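Long-range contacts in iron-chelator utilization protein (Thermobifida fusca TM51, PDB 4YHB), which binds FAD and probably uses it to reduce ferric siderophores, releasing iron taken up through the fuscachelin system: residues A[15-20]-A[67-72]; A[33-38]-A[103-108]; A[55-60]-A[84-89]. All coordinates share one frame; numbering follows the deposited sequence.

Contact 1 (A[15-20]-A[67-72]); sequences LKSRLL and VLPVVE
Ser17 and Pro69 share the one hydrogen bond between residues 15-20 and 67-72: Ser17 OG donates to Pro69 O over 2.9 Å. Ser17 OG stands anti to its own backbone N (chi1 177°), which places the oxygen where it meets Pro69 O, from a position tilted 34° out of the carbonyl plane. The same oxygen also rests against the proline ring, with Pro69 CD 3.6 Å from Ser17 OG, so this small side chain meets both the ring and the carbonyl of one residue.

Two apolar pairs add to this. Val71 CG1 packs on Leu15 CB at 4.2 Å, while CG2 of Val71 lies beside the backbone N of Ser17 at 3.9 Å. Leu19 CD1 reaches both methyls of Leu68, with Leu68 CD2 4.0 Å away, and the two side chains cross obliquely near the surface.

Here residues leading into and along barrel strand 17-29 meet the irregular chain that runs into the short strand 71-72. Leu129 of strand 125-129 touches Leu15, Pro69 and Val71, while Asn78 bonds to the backbone of Leu68 and Val70. One hydroxyl-to-carbonyl bond and a few methyl contacts, over a small buried area of 300 Å², thus hold the two segments side by side through side chains rather than by strand pairing.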
loop_
_atom_site.group_PDB
_atom_site.type_symbol
_atom_site.label_atom_id
_atom_site.label_comp_id
_atom_site.label_asym_id
_atom_site.label_seq_id
_atom_site.Cartn_x
_atom_site.Cartn_y
_atom_site.Cartn_z
ATOM N N LEU A 15 -1.406 -19.872 2.169
ATOM C CA LEU A 15 -0.065 -19.301 2.170
ATOM C C LEU A 15 0.878 -20.147 1.330
ATOM O O LEU A 15 0.831 -21.374 1.402
ATOM C CB LEU A 15 0.448 -19.209 3.615
ATOM C CG LEU A 15 1.248 -17.997 4.077
ATOM C CD1 LEU A 15 0.559 -16.710 3.659
ATOM C CD2 LEU A 15 1.431 -18.046 5.599
ATOM N N LYS A 16 1.727 -19.520 0.524
ATOM C CA LYS A 16 2.804 -20.269 -0.127
ATOM C C LYS A 16 4.001 -19.365 -0.377
ATOM O O LYS A 16 3.860 -18.160 -0.614
ATOM C CB LYS A 16 2.329 -20.932 -1.439
ATOM C CG LYS A 16 3.458 -21.678 -2.175
ATOM C CD LYS A 16 2.967 -22.651 -3.243
ATOM C CE LYS A 16 4.097 -23.586 -3.703
ATOM N NZ LYS A 16 5.446 -22.926 -3.708
ATOM N N SER A 17 5.188 -19.955 -0.286
ATOM C CA SER A 17 6.424 -19.229 -0.504
ATOM C C SER A 17 6.680 -19.169 -1.997
ATOM O O SER A 17 6.844 -20.198 -2.641
ATOM C CB SER A 17 7.583 -19.908 0.233
ATOM O OG SER A 17 8.818 -19.260 -0.019
ATOM N N ARG A 18 6.690 -17.965 -2.552
ATOM C CA ARG A 18 6.944 -17.799 -3.971
ATOM C C ARG A 18 8.265 -17.084 -4.192
ATOM O O ARG A 18 8.625 -16.167 -3.442
ATOM C CB ARG A 18 5.797 -17.027 -4.643
ATOM C CG ARG A 18 4.446 -17.719 -4.565
ATOM C CD ARG A 18 3.351 -16.940 -5.301
ATOM N NE ARG A 18 2.206 -17.804 -5.580
ATOM C CZ ARG A 18 1.243 -18.069 -4.701
ATOM N NH1 ARG A 18 1.288 -17.532 -3.489
ATOM N NH2 ARG A 18 0.240 -18.878 -5.024
ATOM N N LEU A 19 8.994 -17.505 -5.215
ATOM C CA LEU A 19 10.170 -16.762 -5.650
ATOM C C LEU A 19 9.866 -16.125 -6.997
ATOM O O LEU A 19 9.648 -16.828 -7.980
ATOM C CB LEU A 19 11.398 -17.672 -5.742
ATOM C CG LEU A 19 12.701 -16.977 -6.161
ATOM C CD1 LEU A 19 13.111 -15.920 -5.149
ATOM C CD2 LEU A 19 13.823 -17.993 -6.372
ATOM N N LEU A 20 9.831 -14.793 -7.044
ATOM C CA LEU A 20 9.475 -14.111 -8.281
ATOM C C LEU A 20 10.623 -13.254 -8.775
ATOM O O LEU A 20 11.511 -12.886 -8.016
ATOM C CB LEU A 20 8.224 -13.251 -8.090
ATOM C CG LEU A 20 6.947 -13.979 -7.686
ATOM C CD1 LEU A 20 5.803 -12.993 -7.645
ATOM C CD2 LEU A 20 6.637 -15.118 -8.677
ATOM N N VAL A 67 17.530 -14.670 2.488
ATOM C CA VAL A 67 16.642 -15.619 3.133
ATOM C C VAL A 67 15.235 -15.490 2.576
ATOM O O VAL A 67 14.675 -14.390 2.500
ATOM C CB VAL A 67 16.602 -15.424 4.650
ATOM C CG1 VAL A 67 15.855 -16.593 5.302
ATOM C CG2 VAL A 67 18.006 -15.328 5.203
ATOM N N LEU A 68 14.675 -16.619 2.180
ATOM C CA LEU A 68 13.329 -16.664 1.623
ATOM C C LEU A 68 12.355 -17.211 2.665
ATOM O O LEU A 68 12.786 -17.842 3.634
ATOM C CB LEU A 68 13.329 -17.525 0.354
ATOM C CG LEU A 68 14.273 -17.049 -0.752
ATOM C CD1 LEU A 68 14.267 -18.024 -1.924
ATOM C CD2 LEU A 68 13.890 -15.640 -1.218
ATOM N N PRO A 69 11.038 -16.982 2.477
ATOM C CA PRO A 69 10.071 -17.514 3.445
ATOM C C PRO A 69 10.077 -19.039 3.501
ATOM O O PRO A 69 10.185 -19.679 2.456
ATOM C CB PRO A 69 8.719 -17.033 2.912
ATOM C CG PRO A 69 9.013 -15.992 1.888
ATOM C CD PRO A 69 10.375 -16.288 1.356
ATOM N N VAL A 70 9.933 -19.601 4.695
ATOM C CA VAL A 70 9.700 -21.035 4.843
ATOM C C VAL A 70 8.255 -21.251 5.266
ATOM O O VAL A 70 7.856 -20.792 6.324
ATOM C CB VAL A 70 10.654 -21.663 5.881
ATOM C CG1 VAL A 70 10.198 -23.078 6.259
ATOM C CG2 VAL A 70 12.084 -21.679 5.339
ATOM N N VAL A 71 7.463 -21.924 4.437
ATOM C CA VAL A 71 6.046 -22.079 4.740
ATOM C C VAL A 71 5.713 -23.561 4.913
ATOM O O VAL A 71 6.035 -24.372 4.054
ATOM C CB VAL A 71 5.167 -21.472 3.648
ATOM C CG1 VAL A 71 3.711 -21.856 3.851
ATOM C CG2 VAL A 71 5.320 -19.946 3.636
ATOM N N GLU A 72 5.082 -23.888 6.034
ATOM C CA GLU A 72 4.706 -25.260 6.361
ATOM C C GLU A 72 3.358 -25.264 7.057
ATOM O O GLU A 72 3.155 -24.498 7.993
ATOM C CB GLU A 72 5.762 -25.911 7.253
ATOM C CG GLU A 72 7.102 -26.150 6.570
ATOM C CD GLU A 72 7.079 -27.341 5.618
ATOM O OE1 GLU A 72 6.111 -28.137 5.667
ATOM O OE2 GLU A 72 8.037 -27.481 4.826
#

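Contact 2 (A[33-38]-A[103-108]); sequences VRVDLG and IDFVVH. With FAD (flavin-adenine dinucleotide), chain C.
The guanidinium of Arg34 and the carboxylate of Asp104 lie nearly coplanar, their planes 4° apart, with the acid at the edge of the arginine. The grip is side-on: Arg34 NE donates to Asp104 OD1 at 2.8 Å, and Arg34 NH2 to Asp104 OD2, each oxygen using its syn lone pair. Arg34 CG is anti to the backbone N (chi1 176°) and the chain bends at chi3 (-66°), which places NE beside the carboxylate. Phe105 has Val33 O at its ring edge, and Val35 CG2 comes in obliquely, 3.8 Å from Phe105 CE1. Over one face of the His108 imidazole lies the FAD adenine, with atom C5A 3.6 Å above the plane and displaced from the ring centre.

Strands 32-38 and 100-106 are antiparallel neighbours in the six-stranded barrel of the FAD-binding domain. Val33 pairs with Phe105, and Val35 with Ile103, as hydrogen-bonded pairs; Arg34 and Asp104 form the non-hydrogen-bonded pair between them. An alanine in place of Arg34 would probably leave the buried Asp104 carboxylate without its two-pronged partner, the long, weak ion pair with Arg92 being a poor substitute.

On the side of the sheet that carries Val33, Val35, Ile103 and Phe105, Val33 CG1 touches both Phe105 CB and Val107 CG2, while Leu37 CD1 meets Ile103 CG1 at 4.0 Å. The backbone of strand 100-106 meets the flavin: FAD N3 donates to Asp104 O at 2.9 Å, and Val106 N, just past the paired residues, donates to FAD O2. His108 NE2 makes a weak bond to FAD phosphate oxygen O2P, 2.7 Å away.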
loop_
_atom_site.group_PDB
_atom_site.type_symbol
_atom_site.label_atom_id
_atom_site.label_comp_id
_atom_site.label_asym_id
_atom_site.label_seq_id
_atom_site.Cartn_x
_atom_site.Cartn_y
_atom_site.Cartn_z
ATOM N N VAL A 33 8.953 3.795 -8.039
ATOM C CA VAL A 33 9.268 2.874 -9.111
ATOM C C VAL A 33 8.251 1.736 -9.109
ATOM O O VAL A 33 7.908 1.184 -8.057
ATOM C CB VAL A 33 10.713 2.342 -8.990
ATOM C CG1 VAL A 33 10.902 1.510 -7.718
ATOM C CG2 VAL A 33 11.073 1.531 -10.215
ATOM N N ARG A 34 7.739 1.435 -10.301
ATOM C CA ARG A 34 6.703 0.438 -10.490
ATOM C C ARG A 34 7.367 -0.781 -11.089
ATOM O O ARG A 34 8.041 -0.687 -12.121
ATOM C CB ARG A 34 5.589 0.984 -11.392
ATOM C CG ARG A 34 4.505 -0.013 -11.739
ATOM C CD ARG A 34 3.280 0.677 -12.315
ATOM N NE ARG A 34 2.634 1.516 -11.309
ATOM C CZ ARG A 34 1.684 2.407 -11.567
ATOM N NH1 ARG A 34 1.265 2.604 -12.811
ATOM N NH2 ARG A 34 1.162 3.110 -10.574
ATOM N N VAL A 35 7.204 -1.917 -10.412
ATOM C CA VAL A 35 7.926 -3.133 -10.746
ATOM C C VAL A 35 6.923 -4.240 -11.049
ATOM O O VAL A 35 5.987 -4.448 -10.268
ATOM C CB VAL A 35 8.852 -3.547 -9.574
ATOM C CG1 VAL A 35 9.533 -4.886 -9.847
ATOM C CG2 VAL A 35 9.879 -2.447 -9.285
ATOM N N ASP A 36 7.093 -4.932 -12.177
ATOM C CA ASP A 36 6.291 -6.130 -12.445
ATOM C C ASP A 36 7.110 -7.378 -12.120
ATOM O O ASP A 36 8.224 -7.521 -12.633
ATOM C CB ASP A 36 5.830 -6.189 -13.907
ATOM C CG ASP A 36 4.905 -5.039 -14.296
ATOM O OD1 ASP A 36 4.190 -4.498 -13.419
ATOM O OD2 ASP A 36 4.892 -4.678 -15.500
ATOM N N LEU A 37 6.555 -8.263 -11.280
ATOM C CA LEU A 37 7.208 -9.511 -10.874
ATOM C C LEU A 37 6.501 -10.702 -11.523
ATOM O O LEU A 37 5.275 -10.748 -11.553
ATOM C CB LEU A 37 7.187 -9.673 -9.348
ATOM C CG LEU A 37 7.866 -8.562 -8.529
ATOM C CD1 LEU A 37 7.457 -8.645 -7.059
ATOM C CD2 LEU A 37 9.365 -8.728 -8.659
ATOM N N GLY A 38 7.268 -11.656 -12.039
ATOM C CA GLY A 38 6.678 -12.823 -12.682
ATOM C C GLY A 38 7.451 -14.086 -12.375
ATOM O O GLY A 38 8.385 -14.060 -11.576
ATOM N N ILE A 103 4.057 -4.054 -8.201
ATOM C CA ILE A 103 4.297 -3.414 -6.914
ATOM C C ILE A 103 4.874 -2.023 -7.117
ATOM O O ILE A 103 5.848 -1.854 -7.866
ATOM C CB ILE A 103 5.297 -4.201 -6.048
ATOM C CG1 ILE A 103 4.951 -5.693 -5.998
ATOM C CG2 ILE A 103 5.430 -3.546 -4.649
ATOM C CD1 ILE A 103 3.942 -6.074 -4.985
ATOM N N ASP A 104 4.288 -1.038 -6.439
ATOM C CA ASP A 104 4.833 0.319 -6.428
ATOM C C ASP A 104 5.686 0.558 -5.178
ATOM O O ASP A 104 5.172 0.498 -4.054
ATOM C CB ASP A 104 3.691 1.349 -6.478
ATOM C CG ASP A 104 3.111 1.515 -7.863
ATOM O OD1 ASP A 104 3.572 0.815 -8.777
ATOM O OD2 ASP A 104 2.197 2.352 -8.045
ATOM N N PHE A 105 6.973 0.847 -5.371
ATOM C CA PHE A 105 7.905 1.083 -4.265
ATOM C C PHE A 105 8.204 2.570 -4.090
ATOM O O PHE A 105 8.572 3.240 -5.061
ATOM C CB PHE A 105 9.258 0.405 -4.497
ATOM C CG PHE A 105 9.225 -1.091 -4.519
ATOM C CD1 PHE A 105 8.783 -1.771 -5.637
ATOM C CD2 PHE A 105 9.729 -1.816 -3.444
ATOM C CE1 PHE A 105 8.792 -3.176 -5.666
ATOM C CE2 PHE A 105 9.739 -3.212 -3.460
ATOM C CZ PHE A 105 9.271 -3.892 -4.571
ATOM N N VAL A 106 8.120 3.069 -2.861
ATOM C CA VAL A 106 8.720 4.373 -2.577
ATOM C C VAL A 106 10.230 4.208 -2.613
ATOM O O VAL A 106 10.773 3.289 -2.003
ATOM C CB VAL A 106 8.321 4.947 -1.211
ATOM C CG1 VAL A 106 9.136 6.248 -0.922
ATOM C CG2 VAL A 106 6.834 5.229 -1.159
ATOM N N VAL A 107 10.911 5.083 -3.341
ATOM C CA VAL A 107 12.367 5.041 -3.375
ATOM C C VAL A 107 12.856 6.014 -2.319
ATOM O O VAL A 107 12.587 7.202 -2.420
ATOM C CB VAL A 107 12.910 5.407 -4.776
ATOM C CG1 VAL A 107 14.426 5.275 -4.831
ATOM C CG2 VAL A 107 12.239 4.534 -5.842
ATOM N N HIS A 108 13.505 5.493 -1.280
ATOM C CA HIS A 108 14.063 6.309 -0.202
ATOM C C HIS A 108 15.337 5.620 0.302
ATOM O O HIS A 108 15.586 4.449 -0.011
ATOM C CB HIS A 108 13.048 6.496 0.943
ATOM C CG HIS A 108 12.743 5.227 1.683
ATOM N ND1 HIS A 108 13.358 4.888 2.868
ATOM C CD2 HIS A 108 11.914 4.195 1.381
ATOM C CE1 HIS A 108 12.913 3.708 3.274
ATOM N NE2 HIS A 108 12.038 3.263 2.388
HETATM P PA FAD C . 12.580 0.034 7.120
HETATM O O1A FAD C . 13.778 -0.865 7.460
HETATM O O2A FAD C . 11.216 -0.629 7.545
HETATM O O5B FAD C . 12.694 1.366 8.018
HETATM C C5B FAD C . 13.909 2.006 8.173
HETATM C C4B FAD C . 13.665 3.500 8.465
HETATM O O4B FAD C . 13.136 4.174 7.356
HETATM C C3B FAD C . 12.730 3.723 9.577
HETATM O O3B FAD C . 13.223 4.812 10.288
HETATM C C2B FAD C . 11.497 4.051 8.945
HETATM O O2B FAD C . 10.686 4.958 9.682
HETATM C C1B FAD C . 11.910 4.726 7.705
HETATM N N9A FAD C . 11.002 4.568 6.577
HETATM C C8A FAD C . 10.329 3.452 6.226
HETATM N N7A FAD C . 9.617 3.710 5.120
HETATM C C5A FAD C . 9.874 4.985 4.745
HETATM C C6A FAD C . 9.438 5.798 3.698
HETATM N N6A FAD C . 8.540 5.279 2.727
HETATM N N1A FAD C . 9.883 7.062 3.611
HETATM C C2A FAD C . 10.743 7.559 4.526
HETATM N N3A FAD C . 11.181 6.807 5.540
HETATM C C4A FAD C . 10.748 5.533 5.673
HETATM N N1 FAD C . 5.375 1.065 0.941
HETATM C C2 FAD C . 5.553 1.296 -0.361
HETATM O O2 FAD C . 6.501 1.970 -0.735
HETATM N N3 FAD C . 4.658 0.755 -1.244
HETATM C C4 FAD C . 3.613 0.004 -0.834
HETATM O O4 FAD C . 2.854 -0.458 -1.675
HETATM C C4X FAD C . 3.398 -0.245 0.522
HETATM N N5 FAD C . 2.342 -0.999 1.000
HETATM C C5X FAD C . 2.210 -1.213 2.330
HETATM C C6 FAD C . 1.149 -1.983 2.818
HETATM C C7 FAD C . 1.016 -2.189 4.041
HETATM C C7M FAD C . -0.192 -3.051 4.454
HETATM C C8 FAD C . 1.754 -1.783 4.953
HETATM C C8M FAD C . 1.540 -2.047 6.417
HETATM C C9 FAD C . 2.844 -1.013 4.648
HETATM C C9A FAD C . 3.230 -0.612 3.225
HETATM N N10 FAD C . 4.225 0.117 2.744
HETATM C C10 FAD C . 4.339 0.323 1.413
HETATM C "C1'" FAD C . 5.206 0.718 3.673
HETATM C "C2'" FAD C . 6.447 -0.106 3.824
HETATM O "O2'" FAD C . 6.121 -1.337 4.336
HETATM C "C3'" FAD C . 7.431 0.667 4.771
HETATM O "O3'" FAD C . 7.641 1.923 4.207
HETATM C "C4'" FAD C . 8.702 -0.062 5.114
HETATM O "O4'" FAD C . 9.231 0.444 6.265
HETATM C "C5'" FAD C . 9.786 0.058 4.030
HETATM O "O5'" FAD C . 10.818 -0.888 4.175
HETATM P P FAD C . 12.278 -0.310 4.354
HETATM O O1P FAD C . 13.115 -1.595 4.540
HETATM O O2P FAD C . 12.448 0.683 3.171
HETATM O O3P FAD C . 12.787 0.511 5.605
#

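Contact 3 (A[55-60]-A[84-89]); sequences KLWFPN and VIYRDY. With FAD (flavin-adenine dinucleotide), chain C.
Strands 53-57 and 86-95 are antiparallel neighbours in the flavin-binding barrel, and between residues 55-60 and 84-89 Trp57 sets its indole against Tyr86. Tyr86 CB stands over the five-membered ring in a CH-pi contact, 3.6 Å from its centroid. CG of Tyr86 lies between its backbone N and carbonyl carbon (chi1 62°), and the phenol ring runs alongside the six-membered ring of Trp57, the planes 29° apart, with little overlap between the rings.

On the same face Lys55 NZ forms a salt bridge with Asp88 OD1 at 2.8 Å, meeting its syn lone pair, and Lys55 CE lies against Tyr86 CE1. Backbone bonds join Leu56 to Arg87 in both directions and run from Phe58 N to Ile85 O. Inside the barrel, Leu56 CD1 packs on Tyr89 CD1 at 3.7 Å, and Phe58 CZ touches Tyr89 CE1.

Strand 86-95 also faces the cofactor. Arg87 NE donates to FAD O1P at 2.7 Å and Arg87 NH2 to FAD O1A at 3.0 Å, one phosphate each, while Arg87 NH1 bonds to Tyr86 O, which holds the guanidinium in place. The ribityl hydroxyl O2' of FAD donates to Asp88 O.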
loop_
_atom_site.group_PDB
_atom_site.type_symbol
_atom_site.label_atom_id
_atom_site.label_comp_id
_atom_site.label_asym_id
_atom_site.label_seq_id
_atom_site.Cartn_x
_atom_site.Cartn_y
_atom_site.Cartn_z
ATOM N N LYS A 55 4.208 -9.778 1.732
ATOM C CA LYS A 55 5.491 -9.494 2.347
ATOM C C LYS A 55 6.560 -9.835 1.328
ATOM O O LYS A 55 6.616 -10.958 0.819
ATOM C CB LYS A 55 5.696 -10.291 3.647
ATOM C CG LYS A 55 5.060 -9.658 4.886
ATOM C CD LYS A 55 4.941 -10.666 6.035
ATOM C CE LYS A 55 4.724 -9.951 7.359
ATOM N NZ LYS A 55 3.566 -9.008 7.325
ATOM N N LEU A 56 7.394 -8.857 1.014
ATOM C CA LEU A 56 8.524 -9.075 0.128
ATOM C C LEU A 56 9.770 -9.371 0.936
ATOM O O LEU A 56 10.088 -8.662 1.898
ATOM C CB LEU A 56 8.759 -7.845 -0.772
ATOM C CG LEU A 56 7.599 -7.530 -1.717
ATOM C CD1 LEU A 56 7.944 -6.340 -2.623
ATOM C CD2 LEU A 56 7.208 -8.753 -2.556
ATOM N N TRP A 57 10.498 -10.396 0.513
ATOM C CA TRP A 57 11.699 -10.841 1.208
ATOM C C TRP A 57 12.935 -10.488 0.390
ATOM O O TRP A 57 13.119 -10.977 -0.728
ATOM C CB TRP A 57 11.625 -12.361 1.484
ATOM C CG TRP A 57 10.556 -12.724 2.490
ATOM C CD1 TRP A 57 9.218 -12.454 2.401
ATOM C CD2 TRP A 57 10.738 -13.431 3.729
ATOM N NE1 TRP A 57 8.559 -12.947 3.514
ATOM C CE2 TRP A 57 9.468 -13.543 4.339
ATOM C CE3 TRP A 57 11.848 -13.986 4.376
ATOM C CZ2 TRP A 57 9.280 -14.190 5.569
ATOM C CZ3 TRP A 57 11.658 -14.622 5.600
ATOM C CH2 TRP A 57 10.383 -14.714 6.179
ATOM N N PHE A 58 13.774 -9.627 0.963
ATOM C CA PHE A 58 14.861 -8.971 0.243
ATOM C C PHE A 58 16.221 -9.612 0.527
ATOM O O PHE A 58 16.432 -10.174 1.607
ATOM C CB PHE A 58 14.931 -7.474 0.627
ATOM C CG PHE A 58 13.737 -6.656 0.188
ATOM C CD1 PHE A 58 13.727 -6.034 -1.053
ATOM C CD2 PHE A 58 12.634 -6.504 1.015
ATOM C CE1 PHE A 58 12.643 -5.273 -1.463
ATOM C CE2 PHE A 58 11.532 -5.743 0.606
ATOM C CZ PHE A 58 11.540 -5.135 -0.631
ATOM N N PRO A 59 17.166 -9.481 -0.418
ATOM C CA PRO A 59 18.559 -9.867 -0.154
ATOM C C PRO A 59 19.230 -8.890 0.809
ATOM O O PRO A 59 18.799 -7.738 0.899
ATOM C CB PRO A 59 19.213 -9.795 -1.537
ATOM C CG PRO A 59 18.430 -8.709 -2.232
ATOM C CD PRO A 59 17.001 -8.930 -1.779
ATOM N N ASN A 60 20.246 -9.345 1.534
ATOM C CA ASN A 60 21.101 -8.438 2.285
ATOM C C ASN A 60 22.187 -7.915 1.359
ATOM O O ASN A 60 22.998 -8.692 0.848
ATOM C CB ASN A 60 21.720 -9.128 3.499
ATOM C CG ASN A 60 22.519 -8.174 4.374
ATOM O OD1 ASN A 60 23.338 -7.393 3.888
ATOM N ND2 ASN A 60 22.275 -8.231 5.675
ATOM N N VAL A 84 16.753 -12.356 7.957
ATOM C CA VAL A 84 15.569 -12.115 7.135
ATOM C C VAL A 84 15.310 -10.617 6.996
ATOM O O VAL A 84 15.483 -9.847 7.937
ATOM C CB VAL A 84 14.302 -12.793 7.701
ATOM C CG1 VAL A 84 14.475 -14.317 7.722
ATOM C CG2 VAL A 84 13.983 -12.267 9.090
ATOM N N ILE A 85 14.902 -10.217 5.802
ATOM C CA ILE A 85 14.511 -8.837 5.547
ATOM C C ILE A 85 13.195 -8.856 4.816
ATOM O O ILE A 85 13.174 -8.989 3.601
ATOM C CB ILE A 85 15.544 -8.078 4.697
ATOM C CG1 ILE A 85 16.935 -8.172 5.330
ATOM C CG2 ILE A 85 15.116 -6.588 4.534
ATOM C CD1 ILE A 85 18.049 -7.625 4.460
ATOM N N TYR A 86 12.092 -8.768 5.552
ATOM C CA TYR A 86 10.795 -8.787 4.906
ATOM C C TYR A 86 10.055 -7.497 5.241
ATOM O O TYR A 86 10.250 -6.927 6.318
ATOM C CB TYR A 86 9.981 -10.032 5.311
ATOM C CG TYR A 86 9.653 -10.125 6.786
ATOM C CD1 TYR A 86 8.537 -9.494 7.308
ATOM C CD2 TYR A 86 10.462 -10.854 7.656
ATOM C CE1 TYR A 86 8.235 -9.569 8.656
ATOM C CE2 TYR A 86 10.170 -10.928 9.012
ATOM C CZ TYR A 86 9.057 -10.282 9.503
ATOM O OH TYR A 86 8.750 -10.354 10.844
ATOM N N ARG A 87 9.221 -7.042 4.309
ATOM C CA ARG A 87 8.496 -5.775 4.436
ATOM C C ARG A 87 7.169 -5.886 3.703
ATOM O O ARG A 87 7.078 -6.588 2.693
ATOM C CB ARG A 87 9.298 -4.598 3.844
ATOM C CG ARG A 87 10.741 -4.441 4.329
ATOM C CD ARG A 87 10.784 -3.917 5.738
ATOM N NE ARG A 87 12.129 -3.538 6.168
ATOM C CZ ARG A 87 12.904 -4.277 6.959
ATOM N NH1 ARG A 87 12.482 -5.457 7.395
ATOM N NH2 ARG A 87 14.101 -3.828 7.322
ATOM N N ASP A 88 6.155 -5.172 4.194
ATOM C CA ASP A 88 4.826 -5.147 3.579
ATOM C C ASP A 88 4.783 -4.213 2.376
ATOM O O ASP A 88 5.173 -3.050 2.492
ATOM C CB ASP A 88 3.776 -4.658 4.576
ATOM C CG ASP A 88 3.360 -5.716 5.559
ATOM O OD1 ASP A 88 4.056 -6.746 5.682
ATOM O OD2 ASP A 88 2.333 -5.506 6.234
ATOM N N TYR A 89 4.271 -4.705 1.251
ATOM C CA TYR A 89 4.024 -3.877 0.074
ATOM C C TYR A 89 2.672 -4.247 -0.528
ATOM O O TYR A 89 2.261 -5.413 -0.526
ATOM C CB TYR A 89 5.144 -4.038 -0.983
ATOM C CG TYR A 89 6.409 -3.291 -0.625
ATOM C CD1 TYR A 89 7.415 -3.909 0.100
ATOM C CD2 TYR A 89 6.573 -1.944 -0.978
ATOM C CE1 TYR A 89 8.565 -3.232 0.452
ATOM C CE2 TYR A 89 7.731 -1.242 -0.625
ATOM C CZ TYR A 89 8.722 -1.901 0.096
ATOM O OH TYR A 89 9.875 -1.255 0.466
HETATM P PA FAD C . 12.580 0.034 7.120
HETATM O O1A FAD C . 13.778 -0.865 7.460
HETATM O O2A FAD C . 11.216 -0.629 7.545
HETATM O O5B FAD C . 12.694 1.366 8.018
HETATM C C5B FAD C . 13.909 2.006 8.173
HETATM C C4B FAD C . 13.665 3.500 8.465
HETATM O O4B FAD C . 13.136 4.174 7.356
HETATM C C3B FAD C . 12.730 3.723 9.577
HETATM O O3B FAD C . 13.223 4.812 10.288
HETATM C C2B FAD C . 11.497 4.051 8.945
HETATM O O2B FAD C . 10.686 4.958 9.682
HETATM C C1B FAD C . 11.910 4.726 7.705
HETATM N N9A FAD C . 11.002 4.568 6.577
HETATM C C8A FAD C . 10.329 3.452 6.226
HETATM N N7A FAD C . 9.617 3.710 5.120
HETATM C C5A FAD C . 9.874 4.985 4.745
HETATM C C6A FAD C . 9.438 5.798 3.698
HETATM N N6A FAD C . 8.540 5.279 2.727
HETATM N N1A FAD C . 9.883 7.062 3.611
HETATM C C2A FAD C . 10.743 7.559 4.526
HETATM N N3A FAD C . 11.181 6.807 5.540
HETATM C C4A FAD C . 10.748 5.533 5.673
HETATM N N1 FAD C . 5.375 1.065 0.941
HETATM C C2 FAD C . 5.553 1.296 -0.361
HETATM O O2 FAD C . 6.501 1.970 -0.735
HETATM N N3 FAD C . 4.658 0.755 -1.244
HETATM C C4 FAD C . 3.613 0.004 -0.834
HETATM O O4 FAD C . 2.854 -0.458 -1.675
HETATM C C4X FAD C . 3.398 -0.245 0.522
HETATM N N5 FAD C . 2.342 -0.999 1.000
HETATM C C5X FAD C . 2.210 -1.213 2.330
HETATM C C6 FAD C . 1.149 -1.983 2.818
HETATM C C7 FAD C . 1.016 -2.189 4.041
HETATM C C7M FAD C . -0.192 -3.051 4.454
HETATM C C8 FAD C . 1.754 -1.783 4.953
HETATM C C8M FAD C . 1.540 -2.047 6.417
HETATM C C9 FAD C . 2.844 -1.013 4.648
HETATM C C9A FAD C . 3.230 -0.612 3.225
HETATM N N10 FAD C . 4.225 0.117 2.744
HETATM C C10 FAD C . 4.339 0.323 1.413
HETATM C "C1'" FAD C . 5.206 0.718 3.673
HETATM C "C2'" FAD C . 6.447 -0.106 3.824
HETATM O "O2'" FAD C . 6.121 -1.337 4.336
HETATM C "C3'" FAD C . 7.431 0.667 4.771
HETATM O "O3'" FAD C . 7.641 1.923 4.207
HETATM C "C4'" FAD C . 8.702 -0.062 5.114
HETATM O "O4'" FAD C . 9.231 0.444 6.265
HETATM C "C5'" FAD C . 9.786 0.058 4.030
HETATM O "O5'" FAD C . 10.818 -0.888 4.175
HETATM P P FAD C . 12.278 -0.310 4.354
HETATM O O1P FAD C . 13.115 -1.595 4.540
HETATM O O2P FAD C . 12.448 0.683 3.171
HETATM O O3P FAD C . 12.787 0.511 5.605
HETATM O O HOH W 1 14.927 -11.737 3.362
#

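From the N terminus, strand 17-29 opens contact 1 and runs on into its barrel neighbour 32-38, where contact 2 begins. Strand 53-57 then starts contact 3. Residues 67-72 close contact 1 across a loop of 46 residues, residues 84-89 close contact 3, and residues 103-108 close contact 2. Contact 3 is therefore nested inside the loop of contact 2, whereas contact 1 crosses both. Pro69 packs on Trp57 where contacts 1 and 3 touch, and Leu20 meets Leu37 between contacts 1 and 2. Phe105 joins contacts 2 and 3 by packing against Leu56, Phe58 and Tyr89; both of these contacts touch FAD, while contact 1 lies toward the surface.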